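Local coordinates for Ras GTPase-activating-like protein rng2 (PDB 1P2X) that helps build the contractile actin ring at the division site of fission yeast, its calponin-homology domain binding actin filaments, at residues A[10-15]-A[108-113]. Numbering follows the deposited sequence.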
loop_
_atom_site.group_PDB
_atom_site.type_symbol
_atom_site.label_atom_id
_atom_site.label_comp_id
_atom_site.label_asym_id
_atom_site.label_seq_id
_atom_site.Cartn_x
_atom_site.Cartn_y
_atom_site.Cartn_z
ATOM N N LEU A 10 -5.573 6.133 8.078
ATOM C CA LEU A 10 -4.253 6.740 7.973
ATOM C C LEU A 10 -3.241 5.898 8.736
ATOM O O LEU A 10 -2.074 5.817 8.351
ATOM C CB LEU A 10 -4.263 8.185 8.505
ATOM C CG LEU A 10 -4.690 9.253 7.493
ATOM C CD1 LEU A 10 -4.826 10.618 8.178
ATOM C CD2 LEU A 10 -3.668 9.313 6.364
ATOM N N CYS A 11 -3.675 5.270 9.825
ATOM C CA CYS A 11 -2.774 4.394 10.572
ATOM C C CYS A 11 -2.468 3.169 9.721
ATOM O O CYS A 11 -1.337 2.695 9.697
ATOM C CB CYS A 11 -3.393 3.939 11.891
ATOM S SG CYS A 11 -3.517 5.230 13.135
ATOM N N ARG A 12 -3.476 2.665 9.018
ATOM C CA ARG A 12 -3.274 1.511 8.164
ATOM C C ARG A 12 -2.263 1.843 7.073
ATOM O O ARG A 12 -1.364 1.047 6.785
ATOM C CB ARG A 12 -4.600 1.050 7.552
ATOM C CG ARG A 12 -5.731 0.810 8.588
ATOM C CD ARG A 12 -5.508 -0.434 9.464
ATOM N NE ARG A 12 -4.642 -0.211 10.626
ATOM C CZ ARG A 12 -5.029 0.364 11.758
ATOM N NH1 ARG A 12 -6.278 0.788 11.906
ATOM N NH2 ARG A 12 -4.177 0.489 12.767
ATOM N N VAL A 13 -2.406 3.018 6.464
ATOM C CA VAL A 13 -1.489 3.462 5.418
ATOM C C VAL A 13 -0.075 3.642 5.992
ATOM O O VAL A 13 0.917 3.262 5.366
ATOM C CB VAL A 13 -1.957 4.805 4.778
ATOM C CG1 VAL A 13 -0.995 5.228 3.670
ATOM C CG2 VAL A 13 -3.358 4.672 4.226
ATOM N N ASP A 14 0.005 4.209 7.193
ATOM C CA ASP A 14 1.288 4.434 7.864
ATOM C C ASP A 14 2.009 3.105 8.140
ATOM O O ASP A 14 3.221 2.990 7.952
ATOM C CB ASP A 14 1.060 5.183 9.185
ATOM C CG ASP A 14 2.333 5.742 9.762
ATOM O OD1 ASP A 14 2.753 5.303 10.862
ATOM O OD2 ASP A 14 2.941 6.640 9.136
ATOM N N GLU A 15 1.253 2.113 8.597
ATOM C CA GLU A 15 1.795 0.789 8.899
ATOM C C GLU A 15 2.359 0.091 7.651
ATOM O O GLU A 15 3.430 -0.510 7.699
ATOM C CB GLU A 15 0.712 -0.081 9.560
ATOM C CG GLU A 15 0.300 0.394 10.952
ATOM C CD GLU A 15 -1.052 -0.139 11.384
ATOM O OE1 GLU A 15 -1.651 -0.933 10.624
ATOM O OE2 GLU A 15 -1.523 0.236 12.480
ATOM N N CYS A 108 -3.838 -4.925 0.291
ATOM C CA CYS A 108 -3.032 -5.970 -0.304
ATOM C C CYS A 108 -1.654 -6.005 0.355
ATOM O O CYS A 108 -1.129 -7.085 0.665
ATOM C CB CYS A 108 -2.906 -5.747 -1.815
ATOM S SG CYS A 108 -1.806 -6.922 -2.642
ATOM N N ILE A 109 -1.078 -4.830 0.602
ATOM C CA ILE A 109 0.243 -4.754 1.225
ATOM C C ILE A 109 0.271 -5.350 2.639
ATOM O O ILE A 109 1.251 -5.987 3.031
ATOM C CB ILE A 109 0.742 -3.300 1.267
ATOM C CG1 ILE A 109 1.058 -2.826 -0.160
ATOM C CG2 ILE A 109 1.959 -3.181 2.182
ATOM C CD1 ILE A 109 1.447 -1.380 -0.262
ATOM N N HIS A 110 -0.798 -5.135 3.404
ATOM C CA HIS A 110 -0.876 -5.677 4.756
ATOM C C HIS A 110 -0.929 -7.215 4.691
ATOM O O HIS A 110 -0.204 -7.903 5.411
ATOM C CB HIS A 110 -2.123 -5.156 5.490
ATOM C CG HIS A 110 -1.954 -3.803 6.118
ATOM N ND1 HIS A 110 -2.123 -3.589 7.469
ATOM C CD2 HIS A 110 -1.692 -2.589 5.575
ATOM C CE1 HIS A 110 -1.972 -2.303 7.734
ATOM N NE2 HIS A 110 -1.716 -1.671 6.601
ATOM N N ALA A 111 -1.787 -7.742 3.819
ATOM C CA ALA A 111 -1.955 -9.187 3.682
ATOM C C ALA A 111 -0.636 -9.829 3.245
ATOM O O ALA A 111 -0.234 -10.865 3.780
ATOM C CB ALA A 111 -3.060 -9.493 2.674
ATOM N N LEU A 112 0.039 -9.207 2.280
ATOM C CA LEU A 112 1.331 -9.705 1.829
ATOM C C LEU A 112 2.322 -9.729 2.998
ATOM O O LEU A 112 3.027 -10.717 3.196
ATOM C CB LEU A 112 1.888 -8.829 0.709
ATOM C CG LEU A 112 3.250 -9.255 0.142
ATOM C CD1 LEU A 112 3.087 -10.593 -0.581
ATOM C CD2 LEU A 112 3.805 -8.187 -0.811
ATOM N N SER A 113 2.371 -8.651 3.779
ATOM C CA SER A 113 3.304 -8.588 4.898
ATOM C C SER A 113 3.110 -9.770 5.845
ATOM O O SER A 113 4.088 -10.360 6.325
ATOM C CB SER A 113 3.152 -7.285 5.685
ATOM O OG SER A 113 1.985 -7.307 6.482
#
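In the helical core of the calponin-homology domain, the histidine His110 of helix 102-117 reaches across to the backbone of helix 2-23, a worked example of how two helices can be tied by one buried side chain. Its NE2 donates a hydrogen bond to the carbonyl oxygen of Arg12, NE2 to O 2.7 Å, and the bond is nearly straight, 165° at the hydrogen. The acceptor lies in the plane of the imidazole, although the donor itself stands tilted from the carbonyl plane. CG of His110 sits anti to its own carbonyl carbon (chi1 -83°), which sends the ring, edge first, to the neighbouring helix. That same edge meets Glu15: OE1 lies in the ring plane, 3.2 Å from CE1, with the carboxylate turned 52° against the ring, while CB of Glu15 approaches CE1 to 3.9 Å.

Helix 2-23 and helix 102-117 both belong to the helical bundle of this actin-binding domain, and their segments come closest at Glu15 and His110, whose CA atoms are 8.1 Å apart. The carboxylate is held by Arg12, one turn back, whose chain bends at chi2 and chi3 so that the guanidinium grips it side-on: NE to OE1 of Glu15 at 3.1 Å, and NH2 to OE2 of Glu15 at 2.7 Å in a salt bridge. The carboxylate would tend to favour a positive imidazole and the nearby guanidinium to oppose it, which leaves the charge of the ring open. Ser128 adds a backbone N-H to OE2 of Glu15, and Phe156 packs edge-to-face with the histidine ring. A leucine in place of His110 would probably leave the Arg12 carbonyl without its cross-helix donor and take away the ring edge that meets the Glu15 carboxylate.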